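Local atomic coordinates of probable TonB-dependent siderophore receptor PiuA (Acinetobacter baumannii, PDB entry 5FP1), a protein that probably carries out the first step of iron uptake, binding iron-chelating siderophores, possibly ferric enterobactin, at the outer membrane for transport into the cell. Residues P205-G210 / A217-Y222; T255-K260 / T392-P397; S593-N598 / N616-V621; L680-N685 / A710-N715. One frame throughout, in Å; residues are numbered along the deposited sequence.

Contact 1: residues P205-G210 / A217-Y222; sequences PSITFG and ATLSYY
Ile207 and Leu219 pair through both backbone amides. Ile207 N to Leu219 O and Leu219 N to Ile207 O are each 2.9 Å. Phe209 and Ala217 form the next such two-bond pair, and Tyr221 N reaches Pro205 O at 3.0 Å. In between, Ser206 with Ser220 and Thr208 with Thr218 are non-hydrogen-bonded pairs. With the strands 173° apart, these alternating pairs make a regular antiparallel ladder.

The polar side chains lie on the face of those serines and threonines. Thr208 OG1 is anti to its own backbone N (chi1 -164°), whereas Thr218 OG1 lies beside its own N (chi1 -57°); these different rotations bring the two hydroxyl oxygens to 2.7 Å. Ser206 CB and Ser220 CB touch at 3.5 Å, while Ser206 OG hydrogen-bonds to Ala144 N, in the loop between strands 135-141 and 149-157.

Apolar groups line the other face. Pro205 CD abuts the edge of the Tyr221 ring at CD2, 3.8 Å away, and Tyr221 OH is hydrogen-bonded to His270 ND1. Ile207 CG2 lies beside Leu219 CB at 4.1 Å, and Phe209 CE1 meets Leu219 CD1 at 4.2 Å.

Alternating polar and apolar faces on a hairpin with a short turn are characteristic of the transmembrane beta-barrel of a TonB-dependent receptor, the apolar face probably turned to lipid.

Contact 2: residues T255-K260 / T392-P397; sequences TYYGWK and TSLNGP
The hydroxyl of Tyr257 donates to the backbone oxygen of Leu394, with OH to O at 2.6 Å. It approaches in the carbonyl plane, on a lone pair, with a C=O...donor angle of 133°. That is the direct hydrogen bond joining the two segments, and the ring edge follows it in: Ser393 O also lies near the ring plane, 3.7 Å from Tyr257 CE1. Tyr257 CG stands anti to its own carbonyl carbon (chi1 -64°), and the ring spans the gap between backbones whose nearest CA atoms, Tyr257 CA and Pro397 CA, are 7.0 Å apart.

Apolar groups fill in around the same ring. Leu394 CD1 sits 3.3 Å from Tyr257 OH, so one leucine contributes both the acceptor and a methyl beside the donor. Thr392 CG2 meets the ring edge at Tyr257 CD1, its side chain set roughly at right angles to the phenol. Pro397 CG comes to the ring obliquely, 4.0 Å from Tyr257 CE1, and also touches Thr255 CG2 at 3.7 Å and the carbonyl of Tyr256.

A water gives the second polar link: it donates to Thr255 OG1 (2.8 Å) and accepts from Gly396 N (2.9 Å). Thr255 OG1 is held too by Lys252 O.

Val316 and Ile234 are among the residues that also touch Tyr257. The segment 392-397 follows directly on Cys391, which is disulfide-bonded to Cys383. A long interstrand loop packed on the short strand 391-393 and the turn after it is typical of the extracellular side of TonB-dependent receptor barrels.

Contact 3: residues S593-N598 / N616-V621; sequences SELTKN and NQMPNV
At the probable extracellular rim of the barrel, where strand 582-597 makes an inverse gamma turn centred on Leu595, Ser593 and Leu595 meet the chain returning from the following loop at Asn616, Gln617 and Met618. Leu595 N donates to Asn616 O at 2.9 Å, a nearly straight bond of 171°. Two residues back, Ser593 OG accepts from Met618 N at 3.0 Å, more bent at 145°, and has a water 2.6 Å away as a second polar neighbour. Ser593 OG stands between its own backbone N and carbonyl carbon (chi1 62°), where it also touches Gln617 CG at 3.3 Å.

Apolar contacts follow the same line. The Leu595 and Met618 side chains slant across each other, Leu595 CD2 3.7 Å from Met618 CG, and Leu595 CD1 lies 3.4 Å from Gln617 O. Met618 CB and CG cover Ser593 CB. Within the returning chain, Gln617 NE2 bonds to Val621 O at 3.0 Å, in the plane of its amide, and so closes a turn running through Met618, Pro619 and Asn620.

Strand 558-575 flanks the contact, its Ser565 and Val567 touching Met618, while Thr596 and Lys597 form a classic bulge opposite Glu564. Val654, from a loop, touches Leu595 and its carbonyl receives Asn616 ND2, and strand 624-635 begins just beyond Val621.

Contact 4: residues L680-N685 / A710-N715; sequences LQLNIN and AVLAVN
Leu680-Asn685 and Ala710-Asn715 run antiparallel, their directions 168° apart and their axes 4.7 Å from each other at closest approach, as neighbouring staves of the receptor's beta-barrel. Two hydrogen-bonded pairs carry the ladder. Gln681 N to Ala713 O is 2.8 Å and the return bond, Ala713 N to Gln681 O, is 2.7 Å; Asn683 and Val711 exchange two more bonds at similar length. Leu680 with Val714, Leu682 with Leu712, and Ile684 with Ala710 are the non-hydrogen-bonded pairs, where CA-H groups approach the carbonyls instead, as Ala710 CA does Asn683 O at 3.2 Å. Strand 709-717 also pairs with strand 149-157, the first of the barrel, so this ladder lies next to the seam where the last strand meets the first.

The two faces differ sharply. One carries leucine, isoleucine, valine and alanine, and is probably the lipid-facing one. Leu680 CG meets Leu712 CD1 at 3.9 Å, the two side chains slanting across one another, and Leu680 CD1 reaches Val714 CG2 at 4.0 Å. With CG anti to the backbone N (chi1 -174°), Leu680 leans its CD1 over the neighbouring strand, to 3.3 Å from Ala713 O.

The face of Gln681, Asn683, Val711 and Ala713 looks to the plug. Glu53 O takes a bond from Gln681 NE2, Asp54 O one from Asn683 ND2, and Arg671 NH1 is hydrogen-bonded to Gln681 OE1. Along the strand, Gln681 NE2 also donates to Asn683 OD1 at 2.8 Å, almost straight at 173°, meeting an in-plane lone pair of the asparagine oxygen.

Contacts 1 and 4 are strand ladders of the barrel wall, about 32 Å apart between centres, whereas contacts 2 and 3 involve loops and lie partly buried on the probable extracellular side. Contact 1 is a surface contact; contact 4 is partly buried, with its inward amides bonded to the plug. Both ladders repeat regular backbone bonding, but the inward face is polar in contact 1 and mixed in contact 4, where amides sit beside valine and alanine. Contact 2 rests on a tyrosine hydroxyl and a water bridging threonine to backbone; contact 3 combines a serine acceptor, with a water beside it, and one backbone bond. No two contacts touch, yet all adjoin strands of the same barrel.

Contact 1: residues P205-G210 / A217-Y222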
loop_
_atom_site.group_PDB
_atom_site.type_symbol
_atom_site.label_atom_id
_atom_site.label_comp_id
_atom_site.label_asym_id
_atom_site.label_seq_id
_atom_site.Cartn_x
_atom_site.Cartn_y
_atom_site.Cartn_z
ATOM N N PRO A 205 -16.089 -10.691 11.562
ATOM C CA PRO A 205 -16.318 -11.851 12.410
ATOM C C PRO A 205 -15.533 -13.078 11.966
ATOM O O PRO A 205 -15.407 -13.356 10.759
ATOM C CB PRO A 205 -17.799 -12.098 12.222
ATOM C CG PRO A 205 -18.075 -11.665 10.826
ATOM C CD PRO A 205 -17.061 -10.627 10.459
ATOM N N SER A 206 -15.041 -13.843 12.933
ATOM C CA SER A 206 -14.451 -15.123 12.611
ATOM C C SER A 206 -14.703 -16.179 13.704
ATOM O O SER A 206 -15.005 -15.846 14.843
ATOM C CB SER A 206 -12.951 -14.954 12.405
ATOM O OG SER A 206 -12.371 -14.386 13.530
ATOM N N ILE A 207 -14.505 -17.432 13.338
ATOM C CA ILE A 207 -14.578 -18.505 14.317
ATOM C C ILE A 207 -13.546 -19.553 14.012
ATOM O O ILE A 207 -13.270 -19.839 12.853
ATOM C CB ILE A 207 -16.015 -19.093 14.370
ATOM C CG1 ILE A 207 -16.122 -20.190 15.447
ATOM C CG2 ILE A 207 -16.459 -19.621 13.028
ATOM C CD1 ILE A 207 -17.564 -20.614 15.667
ATOM N N THR A 208 -12.919 -20.063 15.063
ATOM C CA THR A 208 -11.865 -21.064 14.920
ATOM C C THR A 208 -12.193 -22.307 15.778
ATOM O O THR A 208 -12.842 -22.193 16.823
ATOM C CB THR A 208 -10.479 -20.465 15.245
ATOM O OG1 THR A 208 -9.439 -21.319 14.755
ATOM C CG2 THR A 208 -10.275 -20.233 16.707
ATOM N N PHE A 209 -11.784 -23.469 15.271
ATOM C CA PHE A 209 -12.092 -24.776 15.845
ATOM C C PHE A 209 -10.787 -25.560 16.012
ATOM O O PHE A 209 -9.879 -25.439 15.176
ATOM C CB PHE A 209 -12.992 -25.560 14.913
ATOM C CG PHE A 209 -14.261 -24.849 14.520
ATOM C CD1 PHE A 209 -14.292 -24.001 13.422
ATOM C CD2 PHE A 209 -15.443 -25.071 15.220
ATOM C CE1 PHE A 209 -15.457 -23.367 13.046
ATOM C CE2 PHE A 209 -16.619 -24.443 14.849
ATOM C CZ PHE A 209 -16.629 -23.594 13.757
ATOM N N GLY A 210 -10.688 -26.370 17.070
ATOM C CA GLY A 210 -9.517 -27.256 17.235
ATOM C C GLY A 210 -8.318 -26.578 17.862
ATOM O O GLY A 210 -7.176 -27.054 17.749
ATOM N N ALA A 217 -9.463 -25.461 12.098
ATOM C CA ALA A 217 -10.197 -24.843 11.008
ATOM C C ALA A 217 -10.557 -23.442 11.460
ATOM O O ALA A 217 -10.906 -23.236 12.630
ATOM C CB ALA A 217 -11.427 -25.634 10.648
ATOM N N THR A 218 -10.436 -22.474 10.544
ATOM C CA THR A 218 -10.765 -21.072 10.842
ATOM C C THR A 218 -11.601 -20.531 9.680
ATOM O O THR A 218 -11.220 -20.696 8.518
ATOM C CB THR A 218 -9.500 -20.243 11.082
ATOM O OG1 THR A 218 -8.742 -20.815 12.151
ATOM C CG2 THR A 218 -9.814 -18.788 11.466
ATOM N N LEU A 219 -12.786 -20.001 10.011
ATOM C CA LEU A 219 -13.696 -19.365 9.059
ATOM C C LEU A 219 -13.709 -17.870 9.387
ATOM O O LEU A 219 -13.912 -17.466 10.538
ATOM C CB LEU A 219 -15.130 -19.883 9.206
ATOM C CG LEU A 219 -15.339 -21.387 9.144
ATOM C CD1 LEU A 219 -16.800 -21.722 9.385
ATOM C CD2 LEU A 219 -14.902 -21.917 7.800
ATOM N N SER A 220 -13.492 -17.024 8.388
ATOM C CA SER A 220 -13.484 -15.602 8.680
ATOM C C SER A 220 -14.117 -14.795 7.552
ATOM O O SER A 220 -14.220 -15.262 6.413
ATOM C CB SER A 220 -12.064 -15.131 8.995
ATOM O OG SER A 220 -11.304 -15.148 7.842
ATOM N N TYR A 221 -14.598 -13.613 7.911
ATOM C CA TYR A 221 -15.255 -12.735 6.982
ATOM C C TYR A 221 -14.833 -11.334 7.330
ATOM O O TYR A 221 -14.632 -11.006 8.508
ATOM C CB TYR A 221 -16.772 -12.886 7.115
ATOM C CG TYR A 221 -17.599 -11.903 6.330
ATOM C CD1 TYR A 221 -17.592 -11.913 4.924
ATOM C CD2 TYR A 221 -18.431 -10.980 6.969
ATOM C CE1 TYR A 221 -18.369 -11.022 4.201
ATOM C CE2 TYR A 221 -19.203 -10.087 6.240
ATOM C CZ TYR A 221 -19.159 -10.101 4.862
ATOM O OH TYR A 221 -19.947 -9.229 4.127
ATOM N N TYR A 222 -14.702 -10.504 6.294
ATOM C CA TYR A 222 -14.328 -9.123 6.434
ATOM C C TYR A 222 -15.219 -8.310 5.511
ATOM O O TYR A 222 -15.437 -8.679 4.357
ATOM C CB TYR A 222 -12.857 -8.912 6.045
ATOM C CG TYR A 222 -12.395 -7.469 6.169
ATOM C CD1 TYR A 222 -12.072 -6.933 7.395
ATOM C CD2 TYR A 222 -12.297 -6.641 5.050
ATOM C CE1 TYR A 222 -11.660 -5.619 7.525
ATOM C CE2 TYR A 222 -11.886 -5.327 5.171
ATOM C CZ TYR A 222 -11.562 -4.815 6.408
ATOM O OH TYR A 222 -11.127 -3.502 6.548
#

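Contact 2: residues T255-K260 / T392-P397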
loop_
_atom_site.group_PDB
_atom_site.type_symbol
_atom_site.label_atom_id
_atom_site.label_comp_id
_atom_site.label_asym_id
_atom_site.label_seq_id
_atom_site.Cartn_x
_atom_site.Cartn_y
_atom_site.Cartn_z
ATOM N N THR A 255 -6.744 24.246 0.836
ATOM C CA THR A 255 -7.655 24.606 -0.256
ATOM C C THR A 255 -8.130 23.345 -0.992
ATOM O O THR A 255 -7.329 22.456 -1.315
ATOM C CB THR A 255 -6.984 25.586 -1.233
ATOM O OG1 THR A 255 -6.633 26.798 -0.533
ATOM C CG2 THR A 255 -7.900 25.912 -2.392
ATOM N N TYR A 256 -9.431 23.264 -1.240
ATOM C CA TYR A 256 -10.034 22.103 -1.912
ATOM C C TYR A 256 -10.609 22.468 -3.258
ATOM O O TYR A 256 -11.497 23.322 -3.336
ATOM C CB TYR A 256 -11.145 21.530 -1.042
ATOM C CG TYR A 256 -11.864 20.316 -1.584
ATOM C CD1 TYR A 256 -11.231 19.079 -1.691
ATOM C CD2 TYR A 256 -13.209 20.390 -1.949
ATOM C CE1 TYR A 256 -11.920 17.965 -2.150
ATOM C CE2 TYR A 256 -13.897 19.294 -2.401
ATOM C CZ TYR A 256 -13.259 18.068 -2.497
ATOM O OH TYR A 256 -13.982 16.977 -2.962
ATOM N N TYR A 257 -10.121 21.812 -4.309
ATOM C CA TYR A 257 -10.580 22.046 -5.663
ATOM C C TYR A 257 -11.552 21.028 -6.204
ATOM O O TYR A 257 -11.929 21.083 -7.386
ATOM C CB TYR A 257 -9.371 22.164 -6.607
ATOM C CG TYR A 257 -8.504 23.330 -6.304
ATOM C CD1 TYR A 257 -9.015 24.621 -6.328
ATOM C CD2 TYR A 257 -7.166 23.162 -5.910
ATOM C CE1 TYR A 257 -8.216 25.712 -6.029
ATOM C CE2 TYR A 257 -6.365 24.248 -5.625
ATOM C CZ TYR A 257 -6.897 25.521 -5.666
ATOM O OH TYR A 257 -6.113 26.599 -5.343
ATOM N N GLY A 258 -12.001 20.109 -5.354
ATOM C CA GLY A 258 -13.031 19.186 -5.744
ATOM C C GLY A 258 -14.402 19.857 -5.837
ATOM O O GLY A 258 -14.576 21.013 -5.447
ATOM N N TRP A 259 -15.360 19.114 -6.350
ATOM C CA TRP A 259 -16.693 19.622 -6.649
ATOM C C TRP A 259 -17.669 18.739 -5.887
ATOM O O TRP A 259 -18.058 17.669 -6.354
ATOM C CB TRP A 259 -16.899 19.565 -8.145
ATOM C CG TRP A 259 -18.085 20.264 -8.694
ATOM C CD1 TRP A 259 -19.138 20.816 -8.004
ATOM C CD2 TRP A 259 -18.349 20.476 -10.068
ATOM N NE1 TRP A 259 -20.032 21.386 -8.886
ATOM C CE2 TRP A 259 -19.573 21.188 -10.160
ATOM C CE3 TRP A 259 -17.650 20.179 -11.241
ATOM C CZ2 TRP A 259 -20.117 21.580 -11.382
ATOM C CZ3 TRP A 259 -18.189 20.577 -12.454
ATOM C CH2 TRP A 259 -19.425 21.267 -12.516
ATOM N N LYS A 260 -18.047 19.180 -4.692
ATOM C CA LYS A 260 -18.711 18.293 -3.766
ATOM C C LYS A 260 -20.067 17.811 -4.209
ATOM O O LYS A 260 -20.445 16.675 -3.875
ATOM C CB LYS A 260 -18.760 18.884 -2.357
ATOM C CG LYS A 260 -17.365 18.985 -1.769
ATOM C CD LYS A 260 -17.380 19.509 -0.360
ATOM C CE LYS A 260 -17.775 18.453 0.626
ATOM N NZ LYS A 260 -17.322 18.887 1.958
ATOM N N THR A 392 -13.533 26.925 -10.876
ATOM C CA THR A 392 -13.657 27.636 -9.610
ATOM C C THR A 392 -12.468 28.582 -9.429
ATOM O O THR A 392 -11.540 28.613 -10.265
ATOM C CB THR A 392 -13.802 26.640 -8.438
ATOM O OG1 THR A 392 -14.241 27.329 -7.272
ATOM C CG2 THR A 392 -12.493 25.938 -8.132
ATOM N N SER A 393 -12.474 29.352 -8.352
ATOM C CA SER A 393 -11.398 30.293 -8.100
ATOM C C SER A 393 -10.149 29.568 -7.584
ATOM O O SER A 393 -10.245 28.680 -6.746
ATOM C CB SER A 393 -11.844 31.372 -7.088
ATOM O OG SER A 393 -10.872 32.397 -7.032
ATOM N N LEU A 394 -8.991 29.913 -8.108
ATOM C CA LEU A 394 -7.732 29.377 -7.569
ATOM C C LEU A 394 -7.612 29.762 -6.097
ATOM O O LEU A 394 -7.285 28.948 -5.231
ATOM C CB LEU A 394 -6.539 29.925 -8.331
ATOM C CG LEU A 394 -5.196 29.461 -7.779
ATOM C CD1 LEU A 394 -4.957 27.995 -8.156
ATOM C CD2 LEU A 394 -4.111 30.379 -8.310
ATOM N N ASN A 395 -7.888 31.023 -5.804
ATOM C CA ASN A 395 -7.850 31.488 -4.429
ATOM C C ASN A 395 -9.263 31.638 -3.863
ATOM O O ASN A 395 -10.097 32.335 -4.427
ATOM C CB ASN A 395 -7.076 32.824 -4.367
ATOM C CG ASN A 395 -5.634 32.685 -4.826
ATOM O OD1 ASN A 395 -5.175 33.371 -5.744
ATOM N ND2 ASN A 395 -4.929 31.775 -4.224
ATOM N N GLY A 396 -9.553 30.945 -2.769
ATOM C CA GLY A 396 -10.893 30.959 -2.170
ATOM C C GLY A 396 -12.022 30.346 -2.988
ATOM O O GLY A 396 -13.075 30.964 -3.152
ATOM N N PRO A 397 -11.828 29.115 -3.512
ATOM C CA PRO A 397 -12.923 28.463 -4.224
ATOM C C PRO A 397 -14.168 28.319 -3.363
ATOM O O PRO A 397 -14.055 28.066 -2.165
ATOM C CB PRO A 397 -12.368 27.059 -4.552
ATOM C CG PRO A 397 -11.224 26.860 -3.610
ATOM C CD PRO A 397 -10.650 28.234 -3.368
HETATM O O HOH W 1 -7.624 29.358 -1.280
#

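Contact 3: residues S593-N598 / N616-V621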
loop_
_atom_site.group_PDB
_atom_site.type_symbol
_atom_site.label_atom_id
_atom_site.label_comp_id
_atom_site.label_asym_id
_atom_site.label_seq_id
_atom_site.Cartn_x
_atom_site.Cartn_y
_atom_site.Cartn_z
ATOM N N SER A 593 18.498 6.730 -6.650
ATOM C CA SER A 593 17.734 6.125 -7.731
ATOM C C SER A 593 18.173 6.691 -9.057
ATOM O O SER A 593 18.578 7.826 -9.139
ATOM C CB SER A 593 16.212 6.351 -7.528
ATOM O OG SER A 593 15.865 7.731 -7.549
ATOM N N GLU A 594 18.020 5.909 -10.114
ATOM C CA GLU A 594 18.422 6.338 -11.425
ATOM C C GLU A 594 17.574 5.713 -12.510
ATOM O O GLU A 594 17.417 4.490 -12.602
ATOM C CB GLU A 594 19.898 5.980 -11.661
ATOM C CG GLU A 594 20.413 6.390 -13.008
ATOM C CD GLU A 594 21.793 5.805 -13.260
ATOM O OE1 GLU A 594 21.918 4.662 -13.761
ATOM O OE2 GLU A 594 22.744 6.474 -12.875
ATOM N N LEU A 595 17.050 6.581 -13.358
ATOM C CA LEU A 595 16.355 6.174 -14.555
ATOM C C LEU A 595 17.399 5.988 -15.647
ATOM O O LEU A 595 17.644 6.880 -16.448
ATOM C CB LEU A 595 15.380 7.265 -14.975
ATOM C CG LEU A 595 14.207 7.476 -14.019
ATOM C CD1 LEU A 595 13.533 8.818 -14.300
ATOM C CD2 LEU A 595 13.231 6.321 -14.180
ATOM N N THR A 596 18.044 4.839 -15.627
ATOM C CA THR A 596 19.235 4.591 -16.446
ATOM C C THR A 596 18.964 4.683 -17.942
ATOM O O THR A 596 19.707 5.306 -18.702
ATOM C CB THR A 596 19.789 3.193 -16.131
ATOM O OG1 THR A 596 19.898 3.043 -14.700
ATOM C CG2 THR A 596 21.178 3.004 -16.799
ATOM N N LYS A 597 17.880 4.065 -18.366
ATOM C CA LYS A 597 17.530 4.048 -19.755
ATOM C C LYS A 597 16.017 4.161 -19.918
ATOM O O LYS A 597 15.252 3.292 -19.467
ATOM C CB LYS A 597 18.070 2.750 -20.357
ATOM C CG LYS A 597 17.865 2.609 -21.836
ATOM C CD LYS A 597 18.549 1.352 -22.343
ATOM C CE LYS A 597 18.106 1.029 -23.759
ATOM N NZ LYS A 597 18.397 -0.400 -24.061
ATOM N N ASN A 598 15.588 5.245 -20.551
ATOM C CA ASN A 598 14.164 5.540 -20.743
ATOM C C ASN A 598 13.717 5.269 -22.163
ATOM O O ASN A 598 14.534 5.289 -23.088
ATOM C CB ASN A 598 13.930 7.022 -20.427
ATOM C CG ASN A 598 14.222 7.350 -18.978
ATOM O OD1 ASN A 598 13.578 6.808 -18.077
ATOM N ND2 ASN A 598 15.199 8.211 -18.738
ATOM N N ASN A 616 18.344 10.595 -14.706
ATOM C CA ASN A 616 17.534 11.355 -13.768
ATOM C C ASN A 616 17.136 10.523 -12.537
ATOM O O ASN A 616 17.266 9.304 -12.511
ATOM C CB ASN A 616 16.247 11.943 -14.455
ATOM C CG ASN A 616 16.512 13.293 -15.124
ATOM O OD1 ASN A 616 17.649 13.753 -15.165
ATOM N ND2 ASN A 616 15.483 13.923 -15.636
ATOM N N GLN A 617 16.676 11.214 -11.510
ATOM C CA GLN A 617 16.177 10.567 -10.314
ATOM C C GLN A 617 14.834 9.930 -10.650
ATOM O O GLN A 617 14.052 10.487 -11.421
ATOM C CB GLN A 617 16.024 11.609 -9.192
ATOM C CG GLN A 617 15.698 11.029 -7.821
ATOM C CD GLN A 617 15.717 12.102 -6.762
ATOM O OE1 GLN A 617 16.389 13.111 -6.932
ATOM N NE2 GLN A 617 14.950 11.928 -5.700
ATOM N N MET A 618 14.565 8.764 -10.076
ATOM C CA MET A 618 13.263 8.151 -10.234
ATOM C C MET A 618 12.184 8.930 -9.473
ATOM O O MET A 618 12.401 9.396 -8.337
ATOM C CB MET A 618 13.292 6.695 -9.755
ATOM C CG MET A 618 14.159 5.795 -10.624
ATOM S SD MET A 618 14.395 4.129 -9.964
ATOM C CE MET A 618 12.701 3.534 -10.039
ATOM N N PRO A 619 11.006 9.042 -10.081
ATOM C CA PRO A 619 9.879 9.626 -9.373
ATOM C C PRO A 619 9.421 8.772 -8.216
ATOM O O PRO A 619 9.720 7.566 -8.147
ATOM C CB PRO A 619 8.764 9.692 -10.438
ATOM C CG PRO A 619 9.187 8.812 -11.559
ATOM C CD PRO A 619 10.650 8.497 -11.405
ATOM N N ASN A 620 8.716 9.407 -7.290
ATOM C CA ASN A 620 8.129 8.721 -6.173
ATOM C C ASN A 620 9.173 8.026 -5.292
ATOM O O ASN A 620 8.882 7.010 -4.655
ATOM C CB ASN A 620 7.065 7.747 -6.686
ATOM C CG ASN A 620 6.122 8.403 -7.692
ATOM O OD1 ASN A 620 6.049 7.998 -8.851
ATOM N ND2 ASN A 620 5.462 9.472 -7.274
ATOM N N VAL A 621 10.380 8.582 -5.263
ATOM C CA VAL A 621 11.392 8.160 -4.299
ATOM C C VAL A 621 12.305 9.272 -3.819
ATOM O O VAL A 621 12.966 9.975 -4.595
ATOM C CB VAL A 621 12.196 6.884 -4.729
ATOM C CG1 VAL A 621 12.505 6.865 -6.182
ATOM C CG2 VAL A 621 13.508 6.773 -3.958
HETATM O O HOH W 2 16.137 8.855 -5.255
#

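Contact 4: residues L680-N685 / A710-N715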
loop_
_atom_site.group_PDB
_atom_site.type_symbol
_atom_site.label_atom_id
_atom_site.label_comp_id
_atom_site.label_asym_id
_atom_site.label_seq_id
_atom_site.Cartn_x
_atom_site.Cartn_y
_atom_site.Cartn_z
ATOM N N LEU A 680 -7.433 6.811 28.741
ATOM C CA LEU A 680 -7.787 7.978 27.990
ATOM C C LEU A 680 -6.543 8.287 27.167
ATOM O O LEU A 680 -5.438 8.324 27.702
ATOM C CB LEU A 680 -8.104 9.136 28.921
ATOM C CG LEU A 680 -8.637 10.385 28.249
ATOM C CD1 LEU A 680 -10.021 10.125 27.663
ATOM C CD2 LEU A 680 -8.688 11.528 29.252
ATOM N N GLN A 681 -6.718 8.482 25.859
ATOM C CA GLN A 681 -5.562 8.727 24.987
ATOM C C GLN A 681 -5.830 9.905 24.066
ATOM O O GLN A 681 -6.854 9.959 23.356
ATOM C CB GLN A 681 -5.177 7.467 24.167
ATOM C CG GLN A 681 -3.908 7.684 23.316
ATOM C CD GLN A 681 -3.457 6.419 22.607
ATOM O OE1 GLN A 681 -3.342 5.351 23.216
ATOM N NE2 GLN A 681 -3.227 6.529 21.290
ATOM N N LEU A 682 -4.903 10.848 24.128
ATOM C CA LEU A 682 -4.905 12.039 23.321
ATOM C C LEU A 682 -3.799 11.929 22.285
ATOM O O LEU A 682 -2.632 11.708 22.615
ATOM C CB LEU A 682 -4.614 13.270 24.196
ATOM C CG LEU A 682 -4.498 14.589 23.457
ATOM C CD1 LEU A 682 -5.797 14.885 22.737
ATOM C CD2 LEU A 682 -4.128 15.714 24.416
ATOM N N ASN A 683 -4.176 12.120 21.028
ATOM C CA ASN A 683 -3.207 12.200 19.936
ATOM C C ASN A 683 -3.283 13.562 19.265
ATOM O O ASN A 683 -4.358 14.039 18.949
ATOM C CB ASN A 683 -3.515 11.103 18.896
ATOM C CG ASN A 683 -3.010 9.738 19.316
ATOM O OD1 ASN A 683 -3.721 8.968 19.980
ATOM N ND2 ASN A 683 -1.789 9.414 18.905
ATOM N N ILE A 684 -2.128 14.183 19.068
ATOM C CA ILE A 684 -2.038 15.385 18.294
ATOM C C ILE A 684 -1.192 15.069 17.059
ATOM O O ILE A 684 -0.025 14.695 17.159
ATOM C CB ILE A 684 -1.444 16.551 19.097
ATOM C CG1 ILE A 684 -2.345 16.835 20.308
ATOM C CG2 ILE A 684 -1.350 17.793 18.221
ATOM C CD1 ILE A 684 -1.786 17.902 21.221
ATOM N N ASN A 685 -1.816 15.214 15.900
ATOM C CA ASN A 685 -1.203 14.832 14.631
ATOM C C ASN A 685 -0.789 16.048 13.836
ATOM O O ASN A 685 -1.523 17.041 13.775
ATOM C CB ASN A 685 -2.200 13.999 13.843
ATOM C CG ASN A 685 -2.668 12.791 14.627
ATOM O OD1 ASN A 685 -1.855 11.998 15.087
ATOM N ND2 ASN A 685 -3.967 12.673 14.826
ATOM N N ALA A 710 -6.405 16.823 16.372
ATOM C CA ALA A 710 -6.317 16.185 17.676
ATOM C C ALA A 710 -7.421 15.173 17.777
ATOM O O ALA A 710 -8.531 15.399 17.315
ATOM C CB ALA A 710 -6.472 17.223 18.795
ATOM N N VAL A 711 -7.123 14.060 18.436
ATOM C CA VAL A 711 -8.115 13.049 18.718
ATOM C C VAL A 711 -8.055 12.662 20.188
ATOM O O VAL A 711 -6.966 12.473 20.737
ATOM C CB VAL A 711 -7.861 11.793 17.878
ATOM C CG1 VAL A 711 -8.838 10.699 18.250
ATOM C CG2 VAL A 711 -7.992 12.133 16.389
ATOM N N LEU A 712 -9.218 12.521 20.806
ATOM C CA LEU A 712 -9.288 12.058 22.191
ATOM C C LEU A 712 -10.108 10.808 22.240
ATOM O O LEU A 712 -11.241 10.776 21.752
ATOM C CB LEU A 712 -9.919 13.121 23.100
ATOM C CG LEU A 712 -9.996 12.724 24.583
ATOM C CD1 LEU A 712 -8.584 12.663 25.140
ATOM C CD2 LEU A 712 -10.837 13.735 25.352
ATOM N N ALA A 713 -9.542 9.763 22.850
ATOM C CA ALA A 713 -10.197 8.475 22.898
ATOM C C ALA A 713 -10.306 7.936 24.324
ATOM O O ALA A 713 -9.387 8.067 25.123
ATOM C CB ALA A 713 -9.428 7.464 22.068
ATOM N N VAL A 714 -11.434 7.288 24.576
ATOM C CA VAL A 714 -11.598 6.398 25.706
ATOM C C VAL A 714 -11.524 4.968 25.217
ATOM O O VAL A 714 -12.393 4.532 24.465
ATOM C CB VAL A 714 -12.978 6.540 26.362
ATOM C CG1 VAL A 714 -13.029 5.638 27.588
ATOM C CG2 VAL A 714 -13.262 7.995 26.717
ATOM N N ASN A 715 -10.483 4.263 25.659
ATOM C CA ASN A 715 -10.206 2.905 25.257
ATOM C C ASN A 715 -10.478 1.977 26.423
ATOM O O ASN A 715 -10.057 2.246 27.562
ATOM C CB ASN A 715 -8.739 2.787 24.827
ATOM C CG ASN A 715 -8.428 3.672 23.634
ATOM O OD1 ASN A 715 -9.325 3.964 22.858
ATOM N ND2 ASN A 715 -7.213 4.175 23.546
#